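D-mandelate dehydrogenase (Rhodotorula graminis, PDB 2W2K) probably interconverts D-mandelate and its 2-keto acid with a nicotinamide cofactor, acting as a D-isomer specific 2-hydroxyacid dehydrogenase. Local coordinates at residues Tyr123-Leu126 / Ser127-Leu131; Ala132-Ser135 / Glu136-Ala139; Asn148-His151 / Leu152-Gly155. All coordinates share one frame; numbering follows the deposited sequence.

Contact 1. Residues Tyr123-Leu126 / Ser127-Leu131; sequences YLIL and SVFRL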
loop_
_atom_site.group_PDB
_atom_site.type_symbol
_atom_site.label_atom_id
_atom_site.label_comp_id
_atom_site.label_asym_id
_atom_site.label_seq_id
_atom_site.Cartn_x
_atom_site.Cartn_y
_atom_site.Cartn_z
ATOM N N TYR B 123 -2.907 2.300 -1.448
ATOM C CA TYR B 123 -2.768 0.827 -1.429
ATOM C C TYR B 123 -3.015 0.188 -2.823
ATOM O O TYR B 123 -2.219 -0.659 -3.291
ATOM C CB TYR B 123 -3.725 0.229 -0.361
ATOM C CG TYR B 123 -3.919 -1.288 -0.408
ATOM C CD1 TYR B 123 -3.082 -2.143 0.323
ATOM C CD2 TYR B 123 -4.967 -1.865 -1.151
ATOM C CE1 TYR B 123 -3.272 -3.546 0.300
ATOM C CE2 TYR B 123 -5.149 -3.279 -1.196
ATOM C CZ TYR B 123 -4.304 -4.100 -0.467
ATOM O OH TYR B 123 -4.491 -5.487 -0.482
ATOM N N LEU B 124 -4.109 0.581 -3.481
ATOM C CA LEU B 124 -4.414 0.053 -4.838
ATOM C C LEU B 124 -3.346 0.475 -5.882
ATOM O O LEU B 124 -2.991 -0.326 -6.765
ATOM C CB LEU B 124 -5.804 0.495 -5.296
ATOM C CG LEU B 124 -7.037 0.068 -4.453
ATOM C CD1 LEU B 124 -8.288 0.721 -5.025
ATOM C CD2 LEU B 124 -7.157 -1.487 -4.434
ATOM N N ILE B 125 -2.836 1.705 -5.773
ATOM C CA ILE B 125 -1.726 2.202 -6.658
ATOM C C ILE B 125 -0.449 1.355 -6.498
ATOM O O ILE B 125 0.162 0.910 -7.498
ATOM C CB ILE B 125 -1.422 3.739 -6.440
ATOM C CG1 ILE B 125 -2.600 4.589 -6.935
ATOM C CG2 ILE B 125 -0.137 4.166 -7.203
ATOM C CD1 ILE B 125 -2.550 6.121 -6.485
ATOM N N LEU B 126 -0.054 1.113 -5.241
ATOM C CA LEU B 126 1.057 0.196 -4.967
ATOM C C LEU B 126 0.766 -1.213 -5.529
ATOM O O LEU B 126 1.621 -1.791 -6.207
ATOM C CB LEU B 126 1.393 0.162 -3.457
ATOM C CG LEU B 126 2.084 1.418 -2.879
ATOM C CD1 LEU B 126 1.876 1.570 -1.346
ATOM C CD2 LEU B 126 3.581 1.472 -3.224
ATOM N N SER B 127 -0.435 -1.749 -5.278
ATOM C CA SER B 127 -0.807 -3.081 -5.808
ATOM C C SER B 127 -0.671 -3.237 -7.342
ATOM O O SER B 127 -0.119 -4.242 -7.817
ATOM C CB SER B 127 -2.220 -3.503 -5.332
ATOM O OG SER B 127 -2.476 -4.860 -5.673
ATOM N N VAL B 128 -1.165 -2.258 -8.104
ATOM C CA VAL B 128 -1.170 -2.360 -9.580
ATOM C C VAL B 128 0.226 -2.173 -10.205
ATOM O O VAL B 128 0.501 -2.723 -11.293
ATOM C CB VAL B 128 -2.254 -1.430 -10.272
ATOM C CG1 VAL B 128 -3.696 -1.807 -9.814
ATOM C CG2 VAL B 128 -1.995 0.072 -10.056
ATOM N N PHE B 129 1.102 -1.410 -9.543
ATOM C CA PHE B 129 2.488 -1.236 -10.015
ATOM C C PHE B 129 3.356 -2.478 -9.712
ATOM O O PHE B 129 4.214 -2.849 -10.526
ATOM C CB PHE B 129 3.149 0.033 -9.423
ATOM C CG PHE B 129 2.969 1.297 -10.277
ATOM C CD1 PHE B 129 2.004 2.254 -9.942
ATOM C CD2 PHE B 129 3.808 1.541 -11.395
ATOM C CE1 PHE B 129 1.842 3.431 -10.715
ATOM C CE2 PHE B 129 3.657 2.700 -12.183
ATOM C CZ PHE B 129 2.666 3.649 -11.850
ATOM N N ARG B 130 3.099 -3.128 -8.572
ATOM C CA ARG B 130 3.960 -4.220 -8.030
ATOM C C ARG B 130 3.448 -5.662 -8.288
ATOM O O ARG B 130 4.173 -6.647 -8.045
ATOM C CB ARG B 130 4.186 -3.964 -6.521
ATOM C CG ARG B 130 4.877 -2.575 -6.235
ATOM C CD ARG B 130 6.297 -2.412 -6.955
ATOM N NE ARG B 130 7.179 -3.469 -6.449
ATOM C CZ ARG B 130 7.905 -3.389 -5.335
ATOM N NH1 ARG B 130 7.969 -2.242 -4.630
ATOM N NH2 ARG B 130 8.572 -4.475 -4.916
ATOM N N LEU B 131 2.212 -5.762 -8.799
ATOM C CA LEU B 131 1.502 -7.050 -9.004
ATOM C C LEU B 131 1.382 -7.867 -7.685
ATOM O O LEU B 131 1.552 -9.091 -7.661
ATOM C CB LEU B 131 2.138 -7.871 -10.174
ATOM C CG LEU B 131 2.348 -7.039 -11.465
ATOM C CD1 LEU B 131 3.129 -7.820 -12.525
ATOM C CD2 LEU B 131 1.005 -6.508 -12.017
#

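Contact 2. Residues Ala132-Ser135 / Glu136-Ala139; sequences ASYS and ERAA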
loop_
_atom_site.group_PDB
_atom_site.type_symbol
_atom_site.label_atom_id
_atom_site.label_comp_id
_atom_site.label_asym_id
_atom_site.label_seq_id
_atom_site.Cartn_x
_atom_site.Cartn_y
_atom_site.Cartn_z
ATOM N N ALA B 132 1.061 -7.167 -6.599
ATOM C CA ALA B 132 1.046 -7.769 -5.254
ATOM C C ALA B 132 -0.140 -8.710 -5.028
ATOM O O ALA B 132 -0.048 -9.686 -4.254
ATOM C CB ALA B 132 1.077 -6.671 -4.190
ATOM N N SER B 133 -1.257 -8.421 -5.692
ATOM C CA SER B 133 -2.461 -9.250 -5.582
ATOM C C SER B 133 -2.194 -10.688 -6.082
ATOM O O SER B 133 -2.575 -11.674 -5.423
ATOM C CB SER B 133 -3.642 -8.599 -6.317
ATOM O OG SER B 133 -4.824 -9.366 -6.125
ATOM N N TYR B 134 -1.525 -10.787 -7.230
ATOM C CA TYR B 134 -1.089 -12.065 -7.821
ATOM C C TYR B 134 -0.080 -12.782 -6.901
ATOM O O TYR B 134 -0.176 -14.007 -6.682
ATOM C CB TYR B 134 -0.481 -11.790 -9.202
ATOM C CG TYR B 134 -0.044 -13.002 -10.017
ATOM C CD1 TYR B 134 -0.961 -14.005 -10.361
ATOM C CD2 TYR B 134 1.268 -13.113 -10.473
ATOM C CE1 TYR B 134 -0.565 -15.119 -11.131
ATOM C CE2 TYR B 134 1.677 -14.216 -11.251
ATOM C CZ TYR B 134 0.747 -15.209 -11.579
ATOM O OH TYR B 134 1.126 -16.294 -12.351
ATOM N N SER B 135 0.889 -12.032 -6.375
ATOM C CA SER B 135 1.857 -12.564 -5.418
ATOM C C SER B 135 1.196 -13.171 -4.160
ATOM O O SER B 135 1.620 -14.247 -3.709
ATOM C CB SER B 135 2.883 -11.477 -5.029
ATOM O OG SER B 135 3.984 -12.010 -4.301
ATOM N N GLU B 136 0.181 -12.496 -3.596
ATOM C CA GLU B 136 -0.546 -13.047 -2.427
ATOM C C GLU B 136 -1.185 -14.413 -2.758
ATOM O O GLU B 136 -1.051 -15.384 -1.993
ATOM C CB GLU B 136 -1.616 -12.069 -1.882
ATOM C CG GLU B 136 -1.073 -10.773 -1.238
ATOM C CD GLU B 136 -2.060 -10.103 -0.230
ATOM O OE1 GLU B 136 -2.882 -10.811 0.397
ATOM O OE2 GLU B 136 -1.992 -8.863 -0.036
ATOM N N ARG B 137 -1.869 -14.496 -3.897
ATOM C CA ARG B 137 -2.541 -15.763 -4.285
ATOM C C ARG B 137 -1.569 -16.935 -4.473
ATOM O O ARG B 137 -1.874 -18.065 -4.056
ATOM C CB ARG B 137 -3.448 -15.564 -5.505
ATOM C CG ARG B 137 -4.695 -14.776 -5.145
ATOM C CD ARG B 137 -5.843 -14.863 -6.145
ATOM N NE ARG B 137 -5.476 -14.681 -7.545
ATOM C CZ ARG B 137 -5.216 -13.518 -8.139
ATOM N NH1 ARG B 137 -5.228 -12.375 -7.475
ATOM N NH2 ARG B 137 -4.921 -13.511 -9.418
ATOM N N ALA B 138 -0.401 -16.656 -5.060
ATOM C CA ALA B 138 0.699 -17.636 -5.167
ATOM C C ALA B 138 1.233 -18.101 -3.802
ATOM O O ALA B 138 1.457 -19.310 -3.584
ATOM C CB ALA B 138 1.830 -17.066 -6.004
ATOM N N ALA B 139 1.447 -17.151 -2.880
ATOM C CA ALA B 139 1.900 -17.501 -1.520
ATOM C C ALA B 139 0.905 -18.418 -0.794
ATOM O O ALA B 139 1.315 -19.357 -0.077
ATOM C CB ALA B 139 2.159 -16.232 -0.685
#

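Contact 3. Residues Asn148-His151 / Leu152-Gly155; sequences NRVH and LEIG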
loop_
_atom_site.group_PDB
_atom_site.type_symbol
_atom_site.label_atom_id
_atom_site.label_comp_id
_atom_site.label_asym_id
_atom_site.label_seq_id
_atom_site.Cartn_x
_atom_site.Cartn_y
_atom_site.Cartn_z
ATOM N N ASN B 148 8.569 -19.969 -6.020
ATOM C CA ASN B 148 9.718 -19.569 -6.834
ATOM C C ASN B 148 9.360 -19.099 -8.255
ATOM O O ASN B 148 9.981 -18.162 -8.794
ATOM C CB ASN B 148 10.781 -20.685 -6.891
ATOM C CG ASN B 148 11.440 -20.953 -5.534
ATOM O OD1 ASN B 148 11.836 -22.090 -5.240
ATOM N ND2 ASN B 148 11.578 -19.917 -4.716
ATOM N N ARG B 149 8.390 -19.758 -8.874
ATOM C CA ARG B 149 8.032 -19.424 -10.247
ATOM C C ARG B 149 7.419 -18.018 -10.353
ATOM O O ARG B 149 7.762 -17.245 -11.267
ATOM C CB ARG B 149 7.062 -20.458 -10.818
ATOM C CG ARG B 149 6.623 -20.187 -12.264
ATOM C CD ARG B 149 5.740 -21.300 -12.822
ATOM N NE ARG B 149 4.724 -21.781 -11.878
ATOM C CZ ARG B 149 3.511 -21.249 -11.706
ATOM N NH1 ARG B 149 3.125 -20.184 -12.400
ATOM N NH2 ARG B 149 2.674 -21.788 -10.825
ATOM N N VAL B 150 6.516 -17.704 -9.427
ATOM C CA VAL B 150 5.816 -16.397 -9.439
ATOM C C VAL B 150 6.730 -15.231 -9.030
ATOM O O VAL B 150 6.604 -14.128 -9.572
ATOM C CB VAL B 150 4.500 -16.449 -8.631
ATOM C CG1 VAL B 150 3.949 -15.033 -8.350
ATOM C CG2 VAL B 150 3.463 -17.250 -9.406
ATOM N N HIS B 151 7.671 -15.497 -8.122
ATOM C CA HIS B 151 8.748 -14.560 -7.752
ATOM C C HIS B 151 9.498 -14.088 -9.004
ATOM O O HIS B 151 9.711 -12.880 -9.199
ATOM C CB HIS B 151 9.713 -15.215 -6.755
ATOM C CG HIS B 151 10.855 -14.338 -6.328
ATOM N ND1 HIS B 151 12.078 -14.341 -6.964
ATOM C CD2 HIS B 151 10.965 -13.451 -5.313
ATOM C CE1 HIS B 151 12.883 -13.476 -6.371
ATOM N NE2 HIS B 151 12.236 -12.933 -5.356
ATOM N N LEU B 152 9.858 -15.033 -9.871
ATOM C CA LEU B 152 10.572 -14.697 -11.125
ATOM C C LEU B 152 9.668 -14.012 -12.163
ATOM O O LEU B 152 10.076 -13.020 -12.779
ATOM C CB LEU B 152 11.268 -15.930 -11.720
ATOM C CG LEU B 152 12.406 -16.533 -10.870
ATOM C CD1 LEU B 152 13.025 -17.740 -11.567
ATOM C CD2 LEU B 152 13.509 -15.521 -10.490
ATOM N N GLU B 153 8.442 -14.518 -12.327
ATOM C CA GLU B 153 7.486 -13.981 -13.297
ATOM C C GLU B 153 7.197 -12.482 -13.053
ATOM O O GLU B 153 7.168 -11.677 -14.002
ATOM C CB GLU B 153 6.185 -14.801 -13.279
ATOM C CG GLU B 153 5.152 -14.417 -14.377
ATOM C CD GLU B 153 3.750 -15.001 -14.150
ATOM O OE1 GLU B 153 3.610 -16.025 -13.433
ATOM O OE2 GLU B 153 2.773 -14.439 -14.708
ATOM N N ILE B 154 6.988 -12.117 -11.785
ATOM C CA ILE B 154 6.658 -10.707 -11.406
ATOM C C ILE B 154 7.791 -9.716 -11.792
ATOM O O ILE B 154 7.528 -8.562 -12.104
ATOM C CB ILE B 154 6.230 -10.618 -9.897
ATOM C CG1 ILE B 154 4.848 -11.283 -9.717
ATOM C CG2 ILE B 154 6.218 -9.142 -9.354
ATOM C CD1 ILE B 154 4.392 -11.488 -8.257
ATOM N N GLY B 155 9.041 -10.186 -11.790
ATOM C CA GLY B 155 10.182 -9.359 -12.141
ATOM C C GLY B 155 10.186 -8.905 -13.593
ATOM O O GLY B 155 10.866 -7.925 -13.929
#

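Contact 1. Residues Tyr123-Leu126 / Ser127-Leu131
Ser127 N donates to Tyr123 O over 2.9 Å, the first of four successive i to i+4 bonds in the last turns of helix 114-130. Val128 N follows onto Leu124 O at 3.0 Å and Phe129 N onto Ile125 O at 3.2 Å. The last, from Arg130 N to Leu126 O, is the most bent, with an N-H...O angle of 142°, and directly after it Leu131 leaves helical geometry with a positive phi of 57°. Ile125 O serves twice: besides accepting from Phe129 N, it lies in the plane of the Phe129 ring, at its edge, 3.3 Å from CD1. Ile125 CG2 comes within 4.0 Å of Phe129 CD1, the two side chains running side by side and pointing the same way. Ile125 sends this methyl there because CG2 stands trans to the backbone N while CG1 lies beside that N. Val128 CG2 rests 3.4 Å from Ile125 O, and Arg130 CG sits at 3.3 Å from Leu126 O before its chain bends twice and leads away. The guanidinium of Arg130 then bonds to backbone of the neighbouring subunit, where Tyr123 OH also bonds an acidic side chain. Leu124 lies close to Thr255 and Asp281 of the cofactor site. The chemistry implies several attachments: apolar side chains such as Leu124 and Val128 seat the helix on Val253 of the Rossmann-type sheet, Ser127 OG ties it to Thr300 of the same chain, and the polar ends of Tyr123 and Arg130 reach the neighbouring subunit.

Contact 2. Residues Ala132-Ser135 / Glu136-Ala139
Arg137 lays its guanidinium over the backbone of Tyr134, whose CA lies against one face of the group, while the Tyr134 ring presents its edge, CD1 standing 4.1 Å from Arg137 NH2. The two side chains cross at about a right angle, and their planes are 62° apart, so this is an edge approach and no stack. A bend at chi3 (-47°) folds the arginine back along the helix, so that the edge of the guanidinium comes to Ser133 OG, which lies in its plane, 3.3 Å from Arg137 NH1. Both ends have stronger partners elsewhere: Arg137 NH2 donates to Lys297 O, and Ser133 OG bonds an acidic side chain of the neighbouring subunit. The Tyr134 ring swings out to the side of the following helix because its CG is trans to the backbone N (chi1 -176°); there its OH is hydrogen-bonded to Glu153 OE1, and the ring meets His298 edge-to-face. All of this rides on helix 132-139, a short helix between helix 114-130 and helix 144-154 in the family's NAD-binding region. Its i to i+4 backbone bonds run unbroken from Glu136 N to Ala139 N, the longest being that from Arg137 N to Ser133 O at 3.3 Å. Glu136 CG rests 3.4 Å from Ala132 O, and beyond it the extended chain carries the carboxylate into the dimer interface, where OE1 is hydrogen-bonded to a polar and OE2 to an aromatic side chain of the neighbouring subunit. Ser135 OG bonds a polar side chain of that subunit, whereas Ala138 CB faces back onto the carbonyls of Ser135 and Tyr134.

Contact 3. Residues Asn148-His151 / Leu152-Gly155
Val150 and Ile154, one turn apart, form the close-packed side of helix 144-154, their methyls CG1 and CD1 meeting at 3.6 Å. Ile154 CG1 also lies 3.3 Å from Val150 O, the carbonyl that accepts the bond from Ile154 N at 3.0 Å. With Val150 CG1 turned trans to the backbone N (chi1 166°), that methyl points at the isoleucine, whose chain passes it at a slant. Were Ile154 replaced by an alanine, the contact of Val150 CG1 with CD1 would be lost, which is likely to open a gap beside Tyr134 and Ser135. The solvent side is looser. Leu152 N reaches Asn148 O only through a weak 3.3 Å bond, although Leu152 CG also leans on that oxygen at 3.6 Å, and Leu152 CD2 merely brushes His151 ND1 at 4.0 Å. Arg149 NH1 stays 4.3 Å from Glu153 OE1, beyond a salt bridge, though the opposite charges probably still attract; OE1 is engaged by Tyr134, and OE2 forms a salt bridge with Lys297 NZ. Near the end of the helix, Gly155 N makes a weak bond back to Leu152 O. The Val150 and Ile154 face lies against helix 132-139, on Tyr134, Ser135 and Ala138, and apolar side chains of the neighbouring subunit touch Ile154 and His151.

In the fold
From the N terminus the three contacts come in series, none nesting in or crossing another, and each spans neighbouring turns of a single helix without closing a loop. Contact 1 ends helix 114-130, which lies on strand 250-254; after the break at Leu131, contact 2 carries the chain along helix 132-139, and contact 3 returns along helix 144-154. Contacts 1 and 2 meet where Ser127 OG packs near Ala132 CB. Contacts 2 and 3 are joined through Tyr134 and Glu153, and contact 3 comes back to contact 1 through Ile154 against the carbonyls of Arg130 and Leu131. All three contacts touch the neighbouring subunit.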